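Local structure of putative aldolase (Bacteroides vulgatus ATCC 8482, 3DXI) at residues T9-F21 against G44-G58. The protein is a putative aldolase, of undetermined function, with a TIM-barrel N-terminal domain related to the HMGL-like family. Numbering follows the deposited sequence.
Sequences TLRDGGYYTNWDF and GYRNKPSKEYMGKFG
W19 carries the methyl of selenomethionine M54 on one face of its indole, CE lying 3.7 Å from the centroid of the six-membered ring; the backbone of G14 covers the opposite face. R11 O lies in the plane of the indole and accepts from NE1 of W19 (2.8 Å, N-H...O 167°), which helps fix the rotation of the ring. Y45 turns an edge toward the five-membered ring in an offset edge-to-face pair, planes at 83°, while R11 lays its CG over a face of Y45. The R11 chain leaves with CG anti to the backbone N (chi1 -173°) and bends at chi2 and chi3, bringing NH1 round to the Y45 hydroxyl, a weak bond, and to OD1 of D12 in a 2.7 Å salt bridge. D20 ties down the other end: OD2 takes the Y53 OH proton on its syn lone pair at 2.5 Å, and OD1 accepts from K56 N at 3.0 Å, from above the carboxylate plane. Beside it, F57 N donates to W19 O (2.8 Å). The contact joins the connections, with helices 9-13 and 56-59, that follow neighbouring barrel strands 4-7 and 40-45; F21 and F57 pack on V26 of helix 23-34, Y45 and R11 on M79 of strand 75-81.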
ATOM      1  N   THR A   9      -7.772   5.647 -15.833  1.00  8.81           N
ATOM      2  CA  THR A   9      -8.005   4.206 -15.919  1.00  9.76           C
ATOM      3  C   THR A   9      -7.897   3.622 -17.332  1.00  9.28           C
ATOM      4  O   THR A   9      -7.098   2.714 -17.574  1.00  9.55           O
ATOM      5  CB  THR A   9      -9.400   3.841 -15.345  1.00  8.74           C
ATOM      6  OG1 THR A   9      -9.524   4.361 -14.013  1.00  7.66           O
ATOM      7  CG2 THR A   9      -9.582   2.335 -15.311  1.00  7.06           C
ATOM      8  N   LEU A  10      -8.690   4.138 -18.266  1.00 10.50           N
ATOM      9  CA  LEU A  10      -8.682   3.621 -19.640  1.00 10.63           C
ATOM     10  C   LEU A  10      -7.369   3.793 -20.399  1.00 10.86           C
ATOM     11  O   LEU A  10      -6.957   2.902 -21.148  1.00 10.42           O
ATOM     12  CB  LEU A  10      -9.817   4.257 -20.453  1.00  9.68           C
ATOM     13  CG  LEU A  10     -11.240   4.057 -19.922  1.00  9.60           C
ATOM     14  CD1 LEU A  10     -12.236   4.667 -20.897  1.00  8.46           C
ATOM     15  CD2 LEU A  10     -11.525   2.570 -19.734  1.00 10.62           C
ATOM     16  N   ARG A  11      -6.719   4.938 -20.210  1.00 10.13           N
ATOM     17  CA  ARG A  11      -5.463   5.229 -20.894  1.00 11.42           C
ATOM     18  C   ARG A  11      -4.310   4.384 -20.362  1.00 13.85           C
ATOM     19  O   ARG A  11      -3.536   3.807 -21.128  1.00 12.77           O
ATOM     20  CB  ARG A  11      -5.123   6.721 -20.744  1.00 11.10           C
ATOM     21  CG  ARG A  11      -3.912   7.196 -21.552  1.00 10.85           C
ATOM     22  CD  ARG A  11      -2.587   6.895 -20.858  1.00 12.07           C
ATOM     23  NE  ARG A  11      -2.386   7.702 -19.654  1.00 11.08           N
ATOM     24  CZ  ARG A  11      -1.306   7.634 -18.882  1.00 14.33           C
ATOM     25  NH1 ARG A  11      -0.324   6.794 -19.181  1.00 13.86           N
ATOM     26  NH2 ARG A  11      -1.199   8.411 -17.813  1.00 13.55           N
ATOM     27  N   ASP A  12      -4.212   4.311 -19.041  1.00 15.74           N
ATOM     28  CA  ASP A  12      -3.149   3.572 -18.382  1.00 17.38           C
ATOM     29  C   ASP A  12      -3.441   2.086 -18.209  1.00 18.17           C
ATOM     30  O   ASP A  12      -2.521   1.268 -18.168  1.00 20.74           O
ATOM     31  CB  ASP A  12      -2.875   4.217 -17.026  1.00 19.78           C
ATOM     32  CG  ASP A  12      -1.407   4.480 -16.793  1.00 21.06           C
ATOM     33  OD1 ASP A  12      -0.637   4.531 -17.779  1.00 22.88           O
ATOM     34  OD2 ASP A  12      -1.028   4.649 -15.619  1.00 23.08           O
ATOM     35  N   GLY A  13      -4.716   1.731 -18.117  1.00 16.88           N
ATOM     36  CA  GLY A  13      -5.068   0.333 -17.944  1.00 16.62           C
ATOM     37  C   GLY A  13      -5.257  -0.429 -19.246  1.00 16.31           C
ATOM     38  O   GLY A  13      -5.300  -1.661 -19.240  1.00 15.14           O
ATOM     39  N   GLY A  14      -5.363   0.304 -20.357  1.00 15.01           N
ATOM     40  CA  GLY A  14      -5.560  -0.319 -21.657  1.00 14.34           C
ATOM     41  C   GLY A  14      -4.467  -1.299 -22.051  1.00 16.03           C
ATOM     42  O   GLY A  14      -4.673  -2.172 -22.890  1.00 15.12           O
ATOM     43  N   TYR A  15      -3.300  -1.152 -21.438  1.00 15.54           N
ATOM     44  CA  TYR A  15      -2.158  -2.015 -21.703  1.00 17.53           C
ATOM     45  C   TYR A  15      -2.553  -3.492 -21.818  1.00 18.14           C
ATOM     46  O   TYR A  15      -2.202  -4.173 -22.785  1.00 19.46           O
ATOM     47  CB  TYR A  15      -1.148  -1.847 -20.567  1.00 20.55           C
ATOM     48  CG  TYR A  15       0.098  -2.695 -20.674  1.00 24.08           C
ATOM     49  CD1 TYR A  15       1.218  -2.238 -21.369  1.00 26.38           C
ATOM     50  CD2 TYR A  15       0.171  -3.945 -20.055  1.00 25.30           C
ATOM     51  CE1 TYR A  15       2.380  -3.001 -21.441  1.00 27.59           C
ATOM     52  CE2 TYR A  15       1.328  -4.718 -20.122  1.00 27.22           C
ATOM     53  CZ  TYR A  15       2.427  -4.237 -20.815  1.00 28.68           C
ATOM     54  OH  TYR A  15       3.577  -4.987 -20.875  1.00 32.09           O
ATOM     55  N   TYR A  16      -3.299  -3.973 -20.830  1.00 16.03           N
ATOM     56  CA  TYR A  16      -3.720  -5.370 -20.770  1.00 15.02           C
ATOM     57  C   TYR A  16      -4.707  -5.851 -21.832  1.00 13.68           C
ATOM     58  O   TYR A  16      -4.726  -7.032 -22.170  1.00 13.49           O
ATOM     59  CB  TYR A  16      -4.311  -5.649 -19.390  1.00 13.48           C
ATOM     60  CG  TYR A  16      -3.351  -5.396 -18.248  1.00 12.11           C
ATOM     61  CD1 TYR A  16      -2.290  -6.270 -17.996  1.00 11.84           C
ATOM     62  CD2 TYR A  16      -3.516  -4.299 -17.409  1.00 11.70           C
ATOM     63  CE1 TYR A  16      -1.421  -6.059 -16.934  1.00 12.67           C
ATOM     64  CE2 TYR A  16      -2.652  -4.076 -16.341  1.00 13.51           C
ATOM     65  CZ  TYR A  16      -1.607  -4.960 -16.108  1.00 13.18           C
ATOM     66  OH  TYR A  16      -0.760  -4.751 -15.043  1.00 14.78           O
ATOM     67  N   THR A  17      -5.524  -4.943 -22.357  1.00 11.47           N
ATOM     68  CA  THR A  17      -6.539  -5.313 -23.342  1.00 10.28           C
ATOM     69  C   THR A  17      -6.337  -4.713 -24.731  1.00 10.33           C
ATOM     70  O   THR A  17      -7.270  -4.679 -25.533  1.00  8.58           O
ATOM     71  CB  THR A  17      -7.918  -4.872 -22.847  1.00 10.45           C
ATOM     72  OG1 THR A  17      -7.954  -3.440 -22.785  1.00  8.22           O
ATOM     73  CG2 THR A  17      -8.187  -5.437 -21.453  1.00  8.11           C
ATOM     74  N   ASN A  18      -5.121  -4.256 -25.015  1.00 11.01           N
ATOM     75  CA  ASN A  18      -4.812  -3.618 -26.291  1.00 11.21           C
ATOM     76  C   ASN A  18      -5.625  -2.340 -26.386  1.00 12.16           C
ATOM     77  O   ASN A  18      -5.942  -1.887 -27.487  1.00 12.87           O
ATOM     78  CB  ASN A  18      -5.180  -4.514 -27.474  1.00 12.10           C
ATOM     79  CG  ASN A  18      -4.425  -5.817 -27.475  1.00 11.99           C
ATOM     80  OD1 ASN A  18      -3.220  -5.847 -27.229  1.00 11.95           O
ATOM     81  ND2 ASN A  18      -5.129  -6.906 -27.773  1.00 13.30           N
ATOM     82  N   TRP A  19      -5.969  -1.773 -25.231  1.00 11.21           N
ATOM     83  CA  TRP A  19      -6.758  -0.550 -25.178  1.00 12.23           C
ATOM     84  C   TRP A  19      -8.159  -0.732 -25.755  1.00 13.28           C
ATOM     85  O   TRP A  19      -8.790   0.219 -26.215  1.00 11.93           O
ATOM     86  CB  TRP A  19      -6.019   0.587 -25.894  1.00 13.33           C
ATOM     87  CG  TRP A  19      -4.902   1.133 -25.060  1.00 13.75           C
ATOM     88  CD1 TRP A  19      -4.999   2.095 -24.090  1.00 14.14           C
ATOM     89  CD2 TRP A  19      -3.546   0.666 -25.029  1.00 15.88           C
ATOM     90  NE1 TRP A  19      -3.792   2.246 -23.452  1.00 13.88           N
ATOM     91  CE2 TRP A  19      -2.883   1.383 -24.006  1.00 16.17           C
ATOM     92  CE3 TRP A  19      -2.830  -0.294 -25.758  1.00 17.22           C
ATOM     93  CZ2 TRP A  19      -1.532   1.171 -23.699  1.00 17.07           C
ATOM     94  CZ3 TRP A  19      -1.489  -0.504 -25.451  1.00 18.11           C
ATOM     95  CH2 TRP A  19      -0.855   0.224 -24.428  1.00 18.28           C
ATOM     96  N   ASP A  20      -8.640  -1.969 -25.741  1.00 13.01           N
ATOM     97  CA  ASP A  20      -9.986  -2.241 -26.215  1.00 11.53           C
ATOM     98  C   ASP A  20     -10.870  -2.360 -24.992  1.00 11.42           C
ATOM     99  O   ASP A  20     -10.531  -3.045 -24.031  1.00 11.72           O
ATOM    100  CB  ASP A  20     -10.053  -3.536 -27.028  1.00 12.35           C
ATOM    101  CG  ASP A  20      -9.592  -3.349 -28.464  1.00 12.48           C
ATOM    102  OD1 ASP A  20     -10.086  -2.404 -29.126  1.00  9.39           O
ATOM    103  OD2 ASP A  20      -8.744  -4.151 -28.924  1.00 10.52           O
ATOM    104  N   PHE A  21     -11.990  -1.654 -25.028  1.00 11.30           N
ATOM    105  CA  PHE A  21     -12.958  -1.666 -23.948  1.00 11.73           C
ATOM    106  C   PHE A  21     -14.309  -1.574 -24.627  1.00 11.68           C
ATOM    107  O   PHE A  21     -14.543  -0.671 -25.429  1.00 10.74           O
ATOM    108  CB  PHE A  21     -12.763  -0.463 -23.022  1.00 13.31           C
ATOM    109  CG  PHE A  21     -11.525  -0.540 -22.169  1.00 12.66           C
ATOM    110  CD1 PHE A  21     -11.431  -1.469 -21.138  1.00 13.90           C
ATOM    111  CD2 PHE A  21     -10.456   0.321 -22.395  1.00 11.93           C
ATOM    112  CE1 PHE A  21     -10.285  -1.536 -20.339  1.00 12.47           C
ATOM    113  CE2 PHE A  21      -9.311   0.262 -21.607  1.00 12.58           C
ATOM    114  CZ  PHE A  21      -9.226  -0.671 -20.575  1.00 14.20           C
ATOM    115  N   GLY A  44      -7.610   8.060 -23.153  1.00  8.79           N
ATOM    116  CA  GLY A  44      -6.802   7.301 -24.089  1.00  9.08           C
ATOM    117  C   GLY A  44      -5.736   8.085 -24.817  1.00  9.33           C
ATOM    118  O   GLY A  44      -5.460   9.242 -24.499  1.00 10.27           O
ATOM    119  N   TYR A  45      -5.140   7.433 -25.807  1.00 10.19           N
ATOM    120  CA  TYR A  45      -4.086   8.013 -26.625  1.00  8.93           C
ATOM    121  C   TYR A  45      -4.616   8.379 -28.003  1.00 10.72           C
ATOM    122  O   TYR A  45      -5.682   7.915 -28.421  1.00  9.58           O
ATOM    123  CB  TYR A  45      -2.960   6.993 -26.842  1.00  8.24           C
ATOM    124  CG  TYR A  45      -2.131   6.643 -25.624  1.00  7.88           C
ATOM    125  CD1 TYR A  45      -1.014   7.403 -25.281  1.00  7.19           C
ATOM    126  CD2 TYR A  45      -2.456   5.546 -24.824  1.00  7.25           C
ATOM    127  CE1 TYR A  45      -0.233   7.082 -24.170  1.00  9.46           C
ATOM    128  CE2 TYR A  45      -1.683   5.211 -23.702  1.00  7.74           C
ATOM    129  CZ  TYR A  45      -0.573   5.986 -23.387  1.00  9.81           C
ATOM    130  OH  TYR A  45       0.198   5.683 -22.297  1.00  9.00           O
ATOM    131  N   ARG A  46      -3.856   9.229 -28.687  1.00  8.59           N
ATOM    132  CA  ARG A  46      -4.120   9.598 -30.068  1.00 11.01           C
ATOM    133  C   ARG A  46      -2.783   9.119 -30.654  1.00 12.40           C
ATOM    134  O   ARG A  46      -1.725   9.411 -30.103  1.00 13.10           O
ATOM    135  CB  ARG A  46      -4.294  11.112 -30.241  1.00 10.15           C
ATOM    136  CG  ARG A  46      -5.686  11.650 -29.884  1.00  9.03           C
ATOM    137  CD  ARG A  46      -6.780  11.172 -30.847  1.00 10.23           C
ATOM    138  NE  ARG A  46      -6.782  11.882 -32.128  1.00  8.92           N
ATOM    139  CZ  ARG A  46      -7.628  11.628 -33.129  1.00 10.96           C
ATOM    140  NH1 ARG A  46      -8.552  10.680 -33.001  1.00 10.11           N
ATOM    141  NH2 ARG A  46      -7.545  12.309 -34.268  1.00  8.66           N
ATOM    142  N   ASN A  47      -2.826   8.359 -31.737  1.00 12.48           N
ATOM    143  CA  ASN A  47      -1.601   7.821 -32.320  1.00 12.66           C
ATOM    144  C   ASN A  47      -1.623   7.778 -33.832  1.00 12.73           C
ATOM    145  O   ASN A  47      -2.675   7.851 -34.454  1.00 12.42           O
ATOM    146  CB  ASN A  47      -1.379   6.377 -31.847  1.00 12.41           C
ATOM    147  CG  ASN A  47      -0.435   6.268 -30.665  1.00 13.65           C
ATOM    148  OD1 ASN A  47      -0.817   5.784 -29.599  1.00 14.75           O
ATOM    149  ND2 ASN A  47       0.809   6.691 -30.853  1.00 13.09           N
ATOM    150  N   LYS A  48      -0.436   7.639 -34.407  1.00 14.16           N
ATOM    151  CA  LYS A  48      -0.289   7.487 -35.845  1.00 14.49           C
ATOM    152  C   LYS A  48      -0.387   5.967 -35.996  1.00 14.21           C
ATOM    153  O   LYS A  48      -0.285   5.246 -35.011  1.00 14.54           O
ATOM    154  CB  LYS A  48       1.079   8.007 -36.291  1.00 15.68           C
ATOM    155  CG  LYS A  48       1.219   9.524 -36.141  1.00 17.84           C
ATOM    156  CD  LYS A  48       2.595  10.032 -36.577  1.00 17.71           C
ATOM    157  CE  LYS A  48       3.696   9.576 -35.636  1.00 15.95           C
ATOM    158  NZ  LYS A  48       5.012  10.212 -35.965  1.00 19.67           N
ATOM    159  N   PRO A  49      -0.603   5.455 -37.216  1.00 15.38           N
ATOM    160  CA  PRO A  49      -0.704   3.997 -37.365  1.00 15.14           C
ATOM    161  C   PRO A  49       0.468   3.225 -36.757  1.00 15.51           C
ATOM    162  O   PRO A  49       1.628   3.447 -37.111  1.00 16.20           O
ATOM    163  CB  PRO A  49      -0.812   3.819 -38.875  1.00 15.22           C
ATOM    164  CG  PRO A  49      -1.572   5.051 -39.284  1.00 15.70           C
ATOM    165  CD  PRO A  49      -0.877   6.134 -38.493  1.00 13.96           C
ATOM    166  N   SER A  50       0.149   2.322 -35.834  1.00 15.26           N
ATOM    167  CA  SER A  50       1.147   1.505 -35.151  1.00 17.09           C
ATOM    168  C   SER A  50       1.421   0.210 -35.907  1.00 17.19           C
ATOM    169  O   SER A  50       0.516  -0.372 -36.500  1.00 16.34           O
ATOM    170  CB  SER A  50       0.664   1.165 -33.738  1.00 16.85           C
ATOM    171  OG  SER A  50       1.582   0.305 -33.079  1.00 19.84           O
ATOM    172  N   LYS A  51       2.671  -0.244 -35.872  1.00 17.33           N
ATOM    173  CA  LYS A  51       3.051  -1.480 -36.550  1.00 17.84           C
ATOM    174  C   LYS A  51       2.319  -2.667 -35.921  1.00 16.24           C
ATOM    175  O   LYS A  51       1.741  -3.499 -36.619  1.00 14.23           O
ATOM    176  CB  LYS A  51       4.567  -1.691 -36.464  1.00 20.04           C
ATOM    177  CG  LYS A  51       5.044  -2.961 -37.153  1.00 22.48           C
ATOM    178  CD  LYS A  51       6.542  -3.160 -37.004  1.00 25.40           C
ATOM    179  CE  LYS A  51       6.997  -4.422 -37.724  1.00 26.67           C
ATOM    180  NZ  LYS A  51       8.466  -4.659 -37.582  1.00 29.30           N
ATOM    181  N   GLU A  52       2.348  -2.745 -34.598  1.00 14.69           N
ATOM    182  CA  GLU A  52       1.655  -3.820 -33.906  1.00 13.57           C
ATOM    183  C   GLU A  52       0.273  -3.335 -33.485  1.00 12.22           C
ATOM    184  O   GLU A  52       0.079  -2.151 -33.198  1.00 11.26           O
ATOM    185  CB  GLU A  52       2.468  -4.284 -32.700  1.00 13.20           C
ATOM    186  CG  GLU A  52       3.724  -5.029 -33.107  1.00 16.93           C
ATOM    187  CD  GLU A  52       4.440  -5.658 -31.934  1.00 18.61           C
ATOM    188  OE1 GLU A  52       3.806  -5.824 -30.871  1.00 18.78           O
ATOM    189  OE2 GLU A  52       5.634  -6.001 -32.082  1.00 21.22           O
ATOM    190  N   TYR A  53      -0.688  -4.250 -33.464  1.00 11.50           N
ATOM    191  CA  TYR A  53      -2.059  -3.913 -33.106  1.00 12.49           C
ATOM    192  C   TYR A  53      -2.243  -3.079 -31.839  1.00 14.60           C
ATOM    193  O   TYR A  53      -1.658  -3.354 -30.787  1.00 13.12           O
ATOM    194  CB  TYR A  53      -2.905  -5.186 -32.970  1.00 11.49           C
ATOM    195  CG  TYR A  53      -4.342  -4.921 -32.562  1.00 11.61           C
ATOM    196  CD1 TYR A  53      -5.233  -4.306 -33.439  1.00 12.08           C
ATOM    197  CD2 TYR A  53      -4.805  -5.270 -31.291  1.00 13.10           C
ATOM    198  CE1 TYR A  53      -6.547  -4.041 -33.064  1.00 13.56           C
ATOM    199  CE2 TYR A  53      -6.125  -5.011 -30.905  1.00 11.68           C
ATOM    200  CZ  TYR A  53      -6.986  -4.394 -31.799  1.00 12.68           C
ATOM    201  OH  TYR A  53      -8.276  -4.111 -31.426  1.00 12.55           O
HETATM  202  N   MSE A  54      -3.069  -2.049 -31.973  1.00 16.42           N
HETATM  203  CA  MSE A  54      -3.443  -1.176 -30.876  1.00 19.03           C
HETATM  204  C   MSE A  54      -4.948  -1.039 -31.015  1.00 16.51           C
HETATM  205  O   MSE A  54      -5.443  -0.834 -32.117  1.00 15.64           O
HETATM  206  CB  MSE A  54      -2.792   0.202 -30.997  1.00 24.07           C
HETATM  207  CG  MSE A  54      -1.372   0.254 -30.485  1.00 34.41           C
HETATM  208 SE   MSE A  54      -0.931   2.014 -29.814  1.00 45.35          SE
HETATM  209  CE  MSE A  54      -1.914   1.930 -28.153  1.00 41.35           C
ATOM    210  N   GLY A  55      -5.668  -1.152 -29.904  1.00 16.52           N
ATOM    211  CA  GLY A  55      -7.118  -1.053 -29.939  1.00 14.85           C
ATOM    212  C   GLY A  55      -7.724   0.340 -29.900  1.00 13.19           C
ATOM    213  O   GLY A  55      -7.026   1.355 -29.973  1.00 11.66           O
ATOM    214  N   LYS A  56      -9.045   0.368 -29.770  1.00 12.16           N
ATOM    215  CA  LYS A  56      -9.824   1.597 -29.735  1.00 11.90           C
ATOM    216  C   LYS A  56      -9.193   2.785 -29.014  1.00 12.45           C
ATOM    217  O   LYS A  56      -8.940   3.820 -29.632  1.00 12.19           O
ATOM    218  CB  LYS A  56     -11.211   1.322 -29.137  1.00 12.10           C
ATOM    219  CG  LYS A  56     -12.059   2.581 -28.933  1.00 14.80           C
ATOM    220  CD  LYS A  56     -13.539   2.254 -28.810  1.00 15.62           C
ATOM    221  CE  LYS A  56     -14.078   1.711 -30.130  1.00 17.64           C
ATOM    222  NZ  LYS A  56     -15.548   1.430 -30.078  1.00 19.92           N
ATOM    223  N   PHE A  57      -8.926   2.636 -27.719  1.00 10.55           N
ATOM    224  CA  PHE A  57      -8.372   3.735 -26.934  1.00 11.05           C
ATOM    225  C   PHE A  57      -6.878   4.006 -27.061  1.00 10.47           C
ATOM    226  O   PHE A  57      -6.291   4.746 -26.271  1.00 11.71           O
ATOM    227  CB  PHE A  57      -8.815   3.572 -25.481  1.00 11.46           C
ATOM    228  CG  PHE A  57     -10.303   3.745 -25.309  1.00 12.48           C
ATOM    229  CD1 PHE A  57     -10.868   5.018 -25.266  1.00 12.42           C
ATOM    230  CD2 PHE A  57     -11.148   2.639 -25.295  1.00 13.85           C
ATOM    231  CE1 PHE A  57     -12.248   5.188 -25.217  1.00 10.64           C
ATOM    232  CE2 PHE A  57     -12.535   2.798 -25.248  1.00 13.43           C
ATOM    233  CZ  PHE A  57     -13.083   4.075 -25.211  1.00 12.01           C
ATOM    234  N   GLY A  58      -6.280   3.414 -28.085  1.00 11.13           N
ATOM    235  CA  GLY A  58      -4.881   3.651 -28.374  1.00 10.75           C
ATOM    236  C   GLY A  58      -4.902   4.718 -29.457  1.00 11.61           C
ATOM    237  O   GLY A  58      -3.917   5.420 -29.691  1.00 11.43           O
TER
HETATM  238  O   HOH W   1      -1.574  -3.355 -27.890  1.00 22.35           O
HETATM  239  O   HOH W   2     -15.670   1.097 -26.892  1.00 21.98           O